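Local coordinates for Lmo0547 protein (Listeria monocytogenes, PDB 4R9N) that probably regulates transcription by binding DNA in response to a sugar effector, as a member of the SorC family, at residues 47-52 with 147-152; 55-60 with 98-103; 70-75 with 104-109; 77-82 with 110-115. One frame throughout, in Å; residues are numbered along the deposited sequence.

Interaction 1: 47-52 with 147-152; sequences KRIAKV and MAIVGV
The C-terminal end of helix 30-49 and the turn after it rest on strand 147-151, mainly through the selenomethionine M147. Its CG is anti to the backbone N (chi1 159°). The rest of the chain is extended, so SE and CE reach straight into the helix end. There the tip meets three residues. I49 crosses it at about a right angle, with I49 CG1 3.9 Å from M147 CE. V52, the last residue of the turn, reaches the selenium, with V52 CG1 4.0 Å from M147 SE. The type I turn from I49 to V52, closed by V52 N to I49 O at 3.1 Å, brings these two side chains to the same tip. Further along the strand, I49 CD1 touches I149 CD1 at 4.0 Å. I49, M147 and I149 are buried, and L55 of the neighbouring strand 54-57 packs beside all three.

The R48 and V52 side is partly exposed. R48 gives only its aliphatic part: R48 CD lies 3.9 Å from M147 CE, and the chain crosses M147 obliquely. A bend at chi3 (-104°) follows, and the guanidinium forms salt bridges with E18 and E19.

Across the two segments the contact is wholly apolar. Its hold therefore comes from burial and fit of shape, while the charge of R48 is paired away from the selenium.

Interaction 2: 55-60 with 98-103; sequences LGISWG and QICYDL
Strand 55-57 and helix 98-103 run in roughly opposed directions, at 139°, with their axes 9.4 Å apart at the closest point. I57 carries the contact. Its side chain leaves the backbone toward the helix, and its two branches part to meet different residues. CG2, anti to the backbone N, meets I99, with I57 CG2 3.8 Å from I99 CG2. CG1 lies beside the backbone N, and chi2 of -71° turns the end of that branch to meet L103 tip to tip, with I57 CD1 3.8 Å from L103 CD1. C100 SG lies against the branch point, 3.7 Å from I57 CB, and nearer CG1 than CG2. One residue thus touches three side chains, I99, C100 and L103, within about one turn of the helix. I99 has a second use: its CD1 lies 4.2 Å from W59 CA and touches the loop after the strand. G60 is the N-cap of helix 61-69, and its backbone angles call for glycine. The contact is helix-on-sheet packing in a parallel alpha/beta fold. I63 of helix 61-69 lies against I57, A67 against I99, and I80 of the adjacent strand 79-82 against I57, C100 and L103.

Interaction 3: 70-75 with 104-109; sequences FPFIPH and KKKMKC
This is a loop-to-helix-end contact, part polar and part apolar, at the rim of the domain. The loop between helix 61-69 and strand 79-82 passes over the C-terminal end of helix 96-107. K106 runs out fully extended along the loop. Its NZ gives a hydrogen bond of 2.8 Å to F70 O, on a lone pair of that carbonyl, and a second bond to A67 O. Two carbonyls thus hold the ammonium. On the way, K106 CG passes over one face of the F72 ring, a CH-pi contact 4.1 Å from the centroid. K106 CD meets the F70 ring at its edge. M107, a selenomethionine, turns inward instead. It bends at chi3 (-96°), which brings M107 CE to 3.8 Å from F70 CE2. M107 SE lies obliquely to that ring, 5.0 Å from the F70 centroid, a Met-aromatic contact. The loop takes up M107 O: H75 N to M107 O is 2.8 Å and nearly straight at 174°. The H75 imidazole is held by NE2 to V52 O. K108 has positive phi and C109 N bonds to K104 O: the helix end resembles a Schellman motif, though K108 N to K105 O is long.

Interaction 4: 77-82 with 110-115; sequences DLTIIP and HSKYLY
Backbone hydrogen bonds join these two segments as parallel neighbours. T79 pairs with H110 and I80 with S111. H110 N donates to L78 O at 2.9 Å, nearly along the C=O axis. I80 N donates to H110 O at 3.0 Å, from above the carbonyl plane. K112 N donates to I80 O at 3.0 Å, again nearly along the axis. The ladder then stops, because P82 has no N-H to give; instead P82 CD lies close against K112 O. Close CA-H...O contacts sit between the bonds, with S111 CA 3.1 Å from I80 O.

Apolar contacts take over beyond the ladder. P82 CG meets L114 CB at 3.9 Å. I81 and K112 lie side by side, pointing the same way, with I81 CD1 3.7 Å from K112 CG. K112 is bent at chi2 and chi4, and its ammonium makes a long, weak ion pair with E141.

The polar side chains gather at the exposed start. T79 OG1 lies 3.6 Å from H110 CB, and the two side chains cross obliquely. The H110 ring turns toward D77, with a water in its plane bonded to NE2 and donating to D77 OD1 at 2.7 Å. On the opposite sheet face S111 OG is held by K104.

Three backbone bonds set the register of this outermost strand; the side chains add apolar contacts and a water bridge. The nearby D77 carboxylate might favour a protonated H110, but the charge of the histidine is not seen.

Overall arrangement
Interactions 1, 2 and 4 reach one parallel sheet; interaction 3 lies at the end of a helix packed on it. The strands 147-151, 54-57, 79-82 and 110-111 are adjacent in that order, and 110-111 is outermost. Interactions 1 and 2 are about 11 Å apart between centres, and backbone hydrogen bonds of M147 and I149 with G56 join them. Interactions 2 and 4 are closest, about 8 Å, through L55 with T79 and I81. Interactions 2 and 3 share helix 96-107. Along the chain the segments of interactions 2, 3 and 4 alternate, all between the two segments of interaction 1. Sequence-distant pieces are thereby tied together within the putative sugar-binding domain.

Interaction 1: 47-52 with 147-152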
loop_
_atom_site.group_PDB
_atom_site.type_symbol
_atom_site.label_atom_id
_atom_site.label_comp_id
_atom_site.label_asym_id
_atom_site.label_seq_id
_atom_site.Cartn_x
_atom_site.Cartn_y
_atom_site.Cartn_z
ATOM N N LYS A 47 16.804 -5.250 -0.109
ATOM C CA LYS A 47 17.406 -6.528 0.322
ATOM C C LYS A 47 16.436 -7.737 0.377
ATOM O O LYS A 47 16.786 -8.839 0.034
ATOM C CB LYS A 47 18.054 -6.370 1.698
ATOM C CG LYS A 47 19.494 -5.891 1.652
ATOM C CD LYS A 47 19.641 -4.417 1.753
ATOM C CE LYS A 47 20.924 -4.029 2.531
ATOM N NZ LYS A 47 22.110 -4.143 1.642
ATOM N N ARG A 48 15.207 -7.487 0.779
ATOM C CA ARG A 48 14.164 -8.453 0.795
ATOM C C ARG A 48 13.703 -8.756 -0.628
ATOM O O ARG A 48 13.467 -9.952 -1.030
ATOM C CB ARG A 48 13.013 -7.857 1.592
ATOM C CG ARG A 48 12.023 -8.796 2.129
ATOM C CD ARG A 48 11.023 -8.042 2.983
ATOM N NE ARG A 48 11.242 -8.229 4.403
ATOM C CZ ARG A 48 10.793 -9.270 5.087
ATOM N NH1 ARG A 48 10.138 -10.257 4.455
ATOM N NH2 ARG A 48 11.003 -9.321 6.400
ATOM N N ILE A 49 13.530 -7.689 -1.400
ATOM C CA ILE A 49 13.039 -7.844 -2.786
ATOM C C ILE A 49 14.011 -8.679 -3.615
ATOM O O ILE A 49 13.562 -9.418 -4.546
ATOM C CB ILE A 49 12.812 -6.448 -3.454
ATOM C CG1 ILE A 49 11.583 -5.804 -2.825
ATOM C CG2 ILE A 49 12.681 -6.511 -4.972
ATOM C CD1 ILE A 49 11.516 -4.254 -2.954
ATOM N N ALA A 50 15.318 -8.544 -3.325
ATOM C CA ALA A 50 16.354 -9.381 -4.016
ATOM C C ALA A 50 16.048 -10.842 -3.954
ATOM O O ALA A 50 16.450 -11.589 -4.843
ATOM C CB ALA A 50 17.763 -9.116 -3.479
ATOM N N LYS A 51 15.390 -11.256 -2.903
ATOM C CA LYS A 51 15.066 -12.659 -2.678
ATOM C C LYS A 51 13.771 -13.194 -3.300
ATOM O O LYS A 51 13.525 -14.420 -3.225
ATOM C CB LYS A 51 15.051 -12.937 -1.162
ATOM C CG LYS A 51 16.451 -12.797 -0.543
ATOM C CD LYS A 51 16.393 -12.721 0.974
ATOM C CE LYS A 51 17.120 -13.878 1.659
ATOM N NZ LYS A 51 16.769 -13.984 3.107
ATOM N N VAL A 52 12.883 -12.346 -3.832
ATOM C CA VAL A 52 11.549 -12.862 -4.263
ATOM C C VAL A 52 11.508 -12.923 -5.782
ATOM O O VAL A 52 12.352 -12.334 -6.430
ATOM C CB VAL A 52 10.373 -12.028 -3.767
ATOM C CG1 VAL A 52 10.416 -11.851 -2.256
ATOM C CG2 VAL A 52 10.397 -10.606 -4.382
HETATM N N MSE A 147 5.403 -11.121 -2.509
HETATM C CA MSE A 147 5.334 -9.986 -1.580
HETATM C C MSE A 147 4.641 -8.832 -2.159
HETATM O O MSE A 147 4.690 -8.630 -3.370
HETATM C CB MSE A 147 6.823 -9.624 -1.316
HETATM C CG MSE A 147 7.209 -8.274 -0.823
HETATM SE SE MSE A 147 9.243 -8.265 -0.864
HETATM C CE MSE A 147 8.956 -6.629 -0.060
ATOM N N ALA A 148 4.096 -7.951 -1.303
ATOM C CA ALA A 148 3.378 -6.763 -1.829
ATOM C C ALA A 148 3.797 -5.567 -0.973
ATOM O O ALA A 148 4.031 -5.735 0.226
ATOM C CB ALA A 148 1.888 -6.969 -1.766
ATOM N N ILE A 149 3.882 -4.392 -1.577
ATOM C CA ILE A 149 4.173 -3.160 -0.863
ATOM C C ILE A 149 2.970 -2.255 -1.037
ATOM O O ILE A 149 2.553 -1.955 -2.165
ATOM C CB ILE A 149 5.415 -2.488 -1.383
ATOM C CG1 ILE A 149 6.581 -3.487 -1.227
ATOM C CG2 ILE A 149 5.634 -1.123 -0.671
ATOM C CD1 ILE A 149 7.899 -2.989 -1.800
ATOM N N VAL A 150 2.419 -1.799 0.093
ATOM C CA VAL A 150 1.202 -0.976 0.084
ATOM C C VAL A 150 1.416 0.233 1.013
ATOM O O VAL A 150 2.273 0.214 1.919
ATOM C CB VAL A 150 -0.061 -1.767 0.513
ATOM C CG1 VAL A 150 -0.304 -2.938 -0.377
ATOM C CG2 VAL A 150 0.058 -2.190 1.967
ATOM N N GLY A 151 0.636 1.284 0.760
ATOM C CA GLY A 151 0.459 2.397 1.721
ATOM C C GLY A 151 -0.809 2.195 2.551
ATOM O O GLY A 151 -1.706 1.447 2.192
ATOM N N VAL A 152 -0.948 2.939 3.632
ATOM C CA VAL A 152 -2.184 2.897 4.392
ATOM C C VAL A 152 -2.650 4.357 4.465
ATOM O O VAL A 152 -1.858 5.264 4.752
ATOM C CB VAL A 152 -2.021 2.340 5.824
ATOM C CG1 VAL A 152 -3.381 2.298 6.537
ATOM C CG2 VAL A 152 -1.392 0.981 5.801
#

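Interaction 2: 55-60 with 98-103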
loop_
_atom_site.group_PDB
_atom_site.type_symbol
_atom_site.label_atom_id
_atom_site.label_comp_id
_atom_site.label_asym_id
_atom_site.label_seq_id
_atom_site.Cartn_x
_atom_site.Cartn_y
_atom_site.Cartn_z
ATOM N N LEU A 55 6.688 -9.386 -7.216
ATOM C CA LEU A 55 6.497 -8.253 -6.298
ATOM C C LEU A 55 5.249 -7.451 -6.791
ATOM O O LEU A 55 5.207 -7.048 -7.953
ATOM C CB LEU A 55 7.699 -7.357 -6.294
ATOM C CG LEU A 55 7.585 -5.983 -5.607
ATOM C CD1 LEU A 55 7.460 -6.254 -4.130
ATOM C CD2 LEU A 55 8.838 -5.182 -5.856
ATOM N N GLY A 56 4.265 -7.307 -5.925
ATOM C CA GLY A 56 3.064 -6.495 -6.188
ATOM C C GLY A 56 3.243 -5.109 -5.549
ATOM O O GLY A 56 3.789 -4.982 -4.432
ATOM N N ILE A 57 2.837 -4.080 -6.266
ATOM C CA ILE A 57 2.953 -2.705 -5.839
ATOM C C ILE A 57 1.574 -2.047 -5.922
ATOM O O ILE A 57 0.845 -2.209 -6.908
ATOM C CB ILE A 57 3.945 -1.956 -6.748
ATOM C CG1 ILE A 57 5.292 -2.646 -6.790
ATOM C CG2 ILE A 57 4.129 -0.477 -6.376
ATOM C CD1 ILE A 57 6.152 -2.601 -5.583
ATOM N N SER A 58 1.247 -1.278 -4.894
ATOM C CA SER A 58 0.067 -0.447 -4.923
ATOM C C SER A 58 0.348 0.925 -5.536
ATOM O O SER A 58 1.085 1.041 -6.514
ATOM C CB SER A 58 -0.558 -0.397 -3.523
ATOM O OG SER A 58 -1.861 0.141 -3.540
ATOM N N TRP A 59 -0.250 1.978 -4.987
ATOM C CA TRP A 59 -0.119 3.310 -5.515
ATOM C C TRP A 59 0.046 4.359 -4.404
ATOM O O TRP A 59 -0.039 4.054 -3.206
ATOM C CB TRP A 59 -1.411 3.568 -6.311
ATOM C CG TRP A 59 -2.480 4.045 -5.453
ATOM C CD1 TRP A 59 -3.241 3.304 -4.572
ATOM C CD2 TRP A 59 -2.914 5.399 -5.332
ATOM N NE1 TRP A 59 -4.112 4.155 -3.886
ATOM C CE2 TRP A 59 -3.924 5.436 -4.347
ATOM C CE3 TRP A 59 -2.522 6.607 -5.948
ATOM C CZ2 TRP A 59 -4.558 6.619 -3.988
ATOM C CZ3 TRP A 59 -3.169 7.781 -5.590
ATOM C CH2 TRP A 59 -4.151 7.779 -4.603
ATOM N N GLY A 60 0.240 5.596 -4.800
ATOM C CA GLY A 60 0.175 6.706 -3.845
ATOM C C GLY A 60 1.444 7.453 -3.616
ATOM O O GLY A 60 2.487 7.077 -4.081
ATOM N N GLN A 98 2.775 3.309 -13.621
ATOM C CA GLN A 98 3.950 4.109 -13.811
ATOM C C GLN A 98 5.003 3.802 -12.727
ATOM O O GLN A 98 6.199 3.739 -13.040
ATOM C CB GLN A 98 3.641 5.586 -13.726
ATOM C CG GLN A 98 4.860 6.474 -13.977
ATOM C CD GLN A 98 5.324 6.470 -15.430
ATOM O OE1 GLN A 98 4.508 6.553 -16.361
ATOM N NE2 GLN A 98 6.636 6.363 -15.638
ATOM N N ILE A 99 4.557 3.609 -11.469
ATOM C CA ILE A 99 5.478 3.203 -10.416
ATOM C C ILE A 99 6.186 1.851 -10.745
ATOM O O ILE A 99 7.408 1.675 -10.601
ATOM C CB ILE A 99 4.785 3.162 -9.032
ATOM C CG1 ILE A 99 4.384 4.584 -8.585
ATOM C CG2 ILE A 99 5.696 2.546 -7.996
ATOM C CD1 ILE A 99 3.327 4.576 -7.503
ATOM N N CYS A 100 5.368 0.889 -11.168
ATOM C CA CYS A 100 5.862 -0.432 -11.527
ATOM C C CYS A 100 6.860 -0.344 -12.667
ATOM O O CYS A 100 7.889 -1.051 -12.653
ATOM C CB CYS A 100 4.741 -1.426 -11.884
ATOM S SG CYS A 100 3.798 -1.936 -10.457
ATOM N N TYR A 101 6.555 0.456 -13.670
ATOM C CA TYR A 101 7.453 0.630 -14.795
ATOM C C TYR A 101 8.791 1.244 -14.323
ATOM O O TYR A 101 9.863 0.784 -14.711
ATOM C CB TYR A 101 6.816 1.485 -15.866
ATOM C CG TYR A 101 7.680 1.526 -17.117
ATOM C CD1 TYR A 101 8.483 2.613 -17.380
ATOM C CD2 TYR A 101 7.690 0.471 -18.001
ATOM C CE1 TYR A 101 9.306 2.646 -18.492
ATOM C CE2 TYR A 101 8.487 0.509 -19.143
ATOM C CZ TYR A 101 9.302 1.603 -19.353
ATOM O OH TYR A 101 10.100 1.712 -20.473
ATOM N N ASP A 102 8.727 2.296 -13.508
ATOM C CA ASP A 102 9.928 2.919 -13.024
ATOM C C ASP A 102 10.800 1.938 -12.209
ATOM O O ASP A 102 12.068 1.991 -12.319
ATOM C CB ASP A 102 9.633 4.167 -12.208
ATOM C CG ASP A 102 9.012 5.289 -13.023
ATOM O OD1 ASP A 102 9.144 5.320 -14.276
ATOM O OD2 ASP A 102 8.383 6.176 -12.392
ATOM N N LEU A 103 10.186 1.114 -11.345
ATOM C CA LEU A 103 10.931 0.066 -10.641
ATOM C C LEU A 103 11.511 -0.970 -11.630
ATOM O O LEU A 103 12.667 -1.405 -11.474
ATOM C CB LEU A 103 10.058 -0.655 -9.597
ATOM C CG LEU A 103 9.680 0.207 -8.379
ATOM C CD1 LEU A 103 8.583 -0.490 -7.584
ATOM C CD2 LEU A 103 10.915 0.500 -7.537
#

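Interaction 3: 70-75 with 104-109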
loop_
_atom_site.group_PDB
_atom_site.type_symbol
_atom_site.label_atom_id
_atom_site.label_comp_id
_atom_site.label_asym_id
_atom_site.label_seq_id
_atom_site.Cartn_x
_atom_site.Cartn_y
_atom_site.Cartn_z
ATOM N N PHE A 70 14.504 4.208 -4.786
ATOM C CA PHE A 70 14.935 2.847 -5.000
ATOM C C PHE A 70 16.240 2.770 -5.794
ATOM O O PHE A 70 16.467 3.571 -6.738
ATOM C CB PHE A 70 13.805 2.065 -5.680
ATOM C CG PHE A 70 13.903 0.607 -5.491
ATOM C CD1 PHE A 70 13.417 0.033 -4.316
ATOM C CD2 PHE A 70 14.542 -0.206 -6.427
ATOM C CE1 PHE A 70 13.560 -1.311 -4.094
ATOM C CE2 PHE A 70 14.695 -1.556 -6.208
ATOM C CZ PHE A 70 14.167 -2.117 -5.054
ATOM N N PRO A 71 17.129 1.839 -5.414
ATOM C CA PRO A 71 18.451 1.798 -6.046
ATOM C C PRO A 71 18.428 1.139 -7.418
ATOM O O PRO A 71 17.412 0.527 -7.834
ATOM C CB PRO A 71 19.294 0.966 -5.053
ATOM C CG PRO A 71 18.281 -0.015 -4.539
ATOM C CD PRO A 71 17.095 0.920 -4.258
ATOM N N PHE A 72 19.541 1.264 -8.151
ATOM C CA PHE A 72 19.625 0.675 -9.487
ATOM C C PHE A 72 20.330 -0.664 -9.498
ATOM O O PHE A 72 21.307 -0.859 -10.179
ATOM C CB PHE A 72 20.349 1.623 -10.452
ATOM C CG PHE A 72 19.625 2.918 -10.653
ATOM C CD1 PHE A 72 19.677 3.887 -9.691
ATOM C CD2 PHE A 72 18.884 3.133 -11.797
ATOM C CE1 PHE A 72 19.004 5.087 -9.879
ATOM C CE2 PHE A 72 18.188 4.309 -11.980
ATOM C CZ PHE A 72 18.249 5.269 -11.003
ATOM N N ILE A 73 19.819 -1.611 -8.774
ATOM C CA ILE A 73 20.426 -2.908 -8.674
ATOM C C ILE A 73 19.685 -3.875 -9.558
ATOM O O ILE A 73 18.478 -4.092 -9.392
ATOM C CB ILE A 73 20.354 -3.451 -7.237
ATOM C CG1 ILE A 73 21.214 -2.600 -6.305
ATOM C CG2 ILE A 73 20.931 -4.881 -7.189
ATOM C CD1 ILE A 73 21.124 -3.006 -4.826
ATOM N N PRO A 74 20.405 -4.535 -10.463
ATOM C CA PRO A 74 19.650 -5.409 -11.351
ATOM C C PRO A 74 19.047 -6.609 -10.617
ATOM O O PRO A 74 19.655 -7.133 -9.656
ATOM C CB PRO A 74 20.707 -5.871 -12.351
ATOM C CG PRO A 74 21.790 -4.829 -12.314
ATOM C CD PRO A 74 21.822 -4.382 -10.882
ATOM N N HIS A 75 17.852 -7.017 -11.048
ATOM C CA HIS A 75 17.183 -8.261 -10.606
ATOM C C HIS A 75 16.379 -8.729 -11.789
ATOM O O HIS A 75 15.136 -8.649 -11.831
ATOM C CB HIS A 75 16.303 -7.973 -9.380
ATOM C CG HIS A 75 15.667 -9.169 -8.719
ATOM N ND1 HIS A 75 15.744 -10.470 -9.197
ATOM C CD2 HIS A 75 14.919 -9.244 -7.591
ATOM C CE1 HIS A 75 15.053 -11.278 -8.410
ATOM N NE2 HIS A 75 14.543 -10.554 -7.425
ATOM N N LYS A 104 10.780 -1.271 -12.690
ATOM C CA LYS A 104 11.243 -2.260 -13.674
ATOM C C LYS A 104 12.495 -1.747 -14.373
ATOM O O LYS A 104 13.432 -2.520 -14.680
ATOM C CB LYS A 104 10.154 -2.510 -14.703
ATOM C CG LYS A 104 10.544 -3.376 -15.896
ATOM C CD LYS A 104 10.366 -2.666 -17.232
ATOM C CE LYS A 104 10.333 -3.616 -18.434
ATOM N NZ LYS A 104 9.060 -4.396 -18.524
ATOM N N LYS A 105 12.486 -0.453 -14.699
ATOM C CA LYS A 105 13.665 0.175 -15.346
ATOM C C LYS A 105 14.906 0.137 -14.422
ATOM O O LYS A 105 16.056 -0.116 -14.897
ATOM C CB LYS A 105 13.378 1.627 -15.677
ATOM C CG LYS A 105 12.488 1.872 -16.857
ATOM C CD LYS A 105 12.010 3.317 -16.798
ATOM C CE LYS A 105 12.876 4.279 -17.591
ATOM N NZ LYS A 105 12.222 4.633 -18.877
ATOM N N LYS A 106 14.691 0.387 -13.121
ATOM C CA LYS A 106 15.789 0.311 -12.122
ATOM C C LYS A 106 16.365 -1.110 -11.950
ATOM O O LYS A 106 17.583 -1.252 -11.720
ATOM C CB LYS A 106 15.390 0.918 -10.765
ATOM C CG LYS A 106 15.228 2.445 -10.797
ATOM C CD LYS A 106 14.858 3.066 -9.487
ATOM C CE LYS A 106 14.846 4.588 -9.598
ATOM N NZ LYS A 106 14.776 5.235 -8.300
HETATM N N MSE A 107 15.540 -2.150 -12.023
HETATM C CA MSE A 107 15.993 -3.554 -11.813
HETATM C C MSE A 107 16.218 -4.333 -13.082
HETATM O O MSE A 107 16.542 -5.549 -13.047
HETATM C CB MSE A 107 15.026 -4.296 -10.882
HETATM C CG MSE A 107 15.053 -3.681 -9.531
HETATM SE SE MSE A 107 14.022 -4.739 -8.230
HETATM C CE MSE A 107 12.398 -3.672 -8.396
ATOM N N LYS A 108 15.967 -3.681 -14.213
ATOM C CA LYS A 108 16.002 -4.291 -15.546
ATOM C C LYS A 108 15.252 -5.605 -15.619
ATOM O O LYS A 108 15.737 -6.600 -16.162
ATOM C CB LYS A 108 17.466 -4.482 -15.983
ATOM C CG LYS A 108 18.240 -3.197 -16.075
ATOM C CD LYS A 108 19.654 -3.473 -16.587
ATOM C CE LYS A 108 20.453 -2.189 -16.783
ATOM N NZ LYS A 108 19.780 -1.288 -17.766
ATOM N N CYS A 109 14.038 -5.608 -15.080
ATOM C CA CYS A 109 13.272 -6.860 -14.861
ATOM C C CYS A 109 11.988 -6.904 -15.697
ATOM O O CYS A 109 11.876 -6.176 -16.687
ATOM C CB CYS A 109 13.050 -7.019 -13.340
ATOM S SG CYS A 109 11.909 -5.825 -12.641
#

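Interaction 4: 77-82 with 110-115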
loop_
_atom_site.group_PDB
_atom_site.type_symbol
_atom_site.label_atom_id
_atom_site.label_comp_id
_atom_site.label_asym_id
_atom_site.label_seq_id
_atom_site.Cartn_x
_atom_site.Cartn_y
_atom_site.Cartn_z
ATOM N N ASP A 77 15.340 -11.387 -13.249
ATOM C CA ASP A 77 14.283 -12.385 -13.190
ATOM C C ASP A 77 12.992 -11.978 -12.424
ATOM O O ASP A 77 12.056 -12.715 -12.402
ATOM C CB ASP A 77 14.799 -13.739 -12.650
ATOM C CG ASP A 77 15.896 -14.376 -13.560
ATOM O OD1 ASP A 77 15.958 -14.096 -14.778
ATOM O OD2 ASP A 77 16.710 -15.171 -13.041
ATOM N N LEU A 78 12.959 -10.815 -11.790
ATOM C CA LEU A 78 11.795 -10.393 -11.047
ATOM C C LEU A 78 10.645 -10.071 -11.983
ATOM O O LEU A 78 10.895 -9.580 -13.074
ATOM C CB LEU A 78 12.140 -9.125 -10.240
ATOM C CG LEU A 78 11.041 -8.569 -9.299
ATOM C CD1 LEU A 78 10.692 -9.510 -8.173
ATOM C CD2 LEU A 78 11.513 -7.280 -8.636
ATOM N N THR A 79 9.404 -10.333 -11.591
ATOM C CA THR A 79 8.241 -9.726 -12.256
ATOM C C THR A 79 7.489 -8.846 -11.274
ATOM O O THR A 79 7.147 -9.301 -10.193
ATOM C CB THR A 79 7.317 -10.817 -12.823
ATOM O OG1 THR A 79 8.101 -11.595 -13.733
ATOM C CG2 THR A 79 6.146 -10.250 -13.583
ATOM N N ILE A 80 7.285 -7.584 -11.653
ATOM C CA ILE A 80 6.543 -6.577 -10.848
ATOM C C ILE A 80 5.138 -6.409 -11.421
ATOM O O ILE A 80 4.984 -6.242 -12.658
ATOM C CB ILE A 80 7.278 -5.220 -10.895
ATOM C CG1 ILE A 80 8.712 -5.403 -10.485
ATOM C CG2 ILE A 80 6.623 -4.199 -9.948
ATOM C CD1 ILE A 80 9.502 -4.117 -10.653
ATOM N N ILE A 81 4.146 -6.461 -10.540
ATOM C CA ILE A 81 2.733 -6.470 -10.902
ATOM C C ILE A 81 2.004 -5.336 -10.157
ATOM O O ILE A 81 2.030 -5.273 -8.920
ATOM C CB ILE A 81 2.038 -7.766 -10.445
ATOM C CG1 ILE A 81 2.844 -9.007 -10.821
ATOM C CG2 ILE A 81 0.585 -7.830 -10.929
ATOM C CD1 ILE A 81 2.786 -9.331 -12.272
ATOM N N PRO A 82 1.270 -4.488 -10.897
ATOM C CA PRO A 82 0.463 -3.444 -10.228
ATOM C C PRO A 82 -0.765 -4.100 -9.614
ATOM O O PRO A 82 -1.343 -5.058 -10.223
ATOM C CB PRO A 82 0.089 -2.484 -11.403
ATOM C CG PRO A 82 0.216 -3.289 -12.589
ATOM C CD PRO A 82 1.263 -4.343 -12.353
ATOM N N HIS A 110 11.064 -7.788 -15.378
ATOM C CA HIS A 110 9.784 -7.873 -16.092
ATOM C C HIS A 110 8.704 -7.089 -15.308
ATOM O O HIS A 110 8.810 -6.870 -14.087
ATOM C CB HIS A 110 9.367 -9.314 -16.252
ATOM C CG HIS A 110 10.464 -10.203 -16.754
ATOM N ND1 HIS A 110 10.886 -10.194 -18.071
ATOM C CD2 HIS A 110 11.229 -11.115 -16.110
ATOM C CE1 HIS A 110 11.869 -11.068 -18.215
ATOM N NE2 HIS A 110 12.096 -11.640 -17.042
ATOM N N SER A 111 7.664 -6.676 -16.009
ATOM C CA SER A 111 6.490 -6.018 -15.338
ATOM C C SER A 111 5.274 -6.262 -16.157
ATOM O O SER A 111 5.393 -6.590 -17.377
ATOM C CB SER A 111 6.727 -4.503 -15.175
ATOM O OG SER A 111 6.891 -3.880 -16.437
ATOM N N LYS A 112 4.117 -6.165 -15.525
ATOM C CA LYS A 112 2.867 -6.251 -16.215
ATOM C C LYS A 112 2.172 -4.914 -16.067
ATOM O O LYS A 112 2.505 -4.132 -15.223
ATOM C CB LYS A 112 2.007 -7.409 -15.653
ATOM C CG LYS A 112 2.593 -8.810 -15.915
ATOM C CD LYS A 112 2.808 -9.030 -17.415
ATOM C CE LYS A 112 2.733 -10.495 -17.826
ATOM N NZ LYS A 112 3.617 -11.270 -16.925
ATOM N N TYR A 113 1.227 -4.634 -16.950
ATOM C CA TYR A 113 0.464 -3.366 -16.954
ATOM C C TYR A 113 -0.980 -3.744 -16.692
ATOM O O TYR A 113 -1.452 -4.731 -17.255
ATOM C CB TYR A 113 0.593 -2.720 -18.351
ATOM C CG TYR A 113 0.229 -1.246 -18.418
ATOM C CD1 TYR A 113 1.140 -0.265 -18.044
ATOM C CD2 TYR A 113 -1.042 -0.825 -18.892
ATOM C CE1 TYR A 113 0.796 1.087 -18.132
ATOM C CE2 TYR A 113 -1.384 0.517 -18.952
ATOM C CZ TYR A 113 -0.444 1.450 -18.553
ATOM O OH TYR A 113 -0.756 2.749 -18.520
ATOM N N LEU A 114 -1.680 -2.974 -15.893
ATOM C CA LEU A 114 -3.070 -3.242 -15.638
ATOM C C LEU A 114 -3.815 -2.297 -16.568
ATOM O O LEU A 114 -3.911 -1.166 -16.308
ATOM C CB LEU A 114 -3.368 -3.074 -14.141
ATOM C CG LEU A 114 -4.630 -3.621 -13.585
ATOM C CD1 LEU A 114 -5.028 -4.979 -14.196
ATOM C CD2 LEU A 114 -4.543 -3.732 -12.083
ATOM N N TYR A 115 -4.271 -2.830 -17.699
ATOM C CA TYR A 115 -4.948 -2.064 -18.737
ATOM C C TYR A 115 -6.414 -1.631 -18.324
ATOM O O TYR A 115 -7.400 -2.133 -18.943
ATOM C CB TYR A 115 -4.888 -2.918 -20.047
ATOM C CG TYR A 115 -3.450 -3.092 -20.658
ATOM C CD1 TYR A 115 -2.666 -1.992 -20.969
ATOM C CD2 TYR A 115 -2.912 -4.332 -20.935
ATOM C CE1 TYR A 115 -1.386 -2.121 -21.506
ATOM C CE2 TYR A 115 -1.611 -4.477 -21.474
ATOM C CZ TYR A 115 -0.849 -3.364 -21.749
ATOM O OH TYR A 115 0.446 -3.448 -22.272
HETATM O O HOH W 1 13.970 -13.610 -16.556
#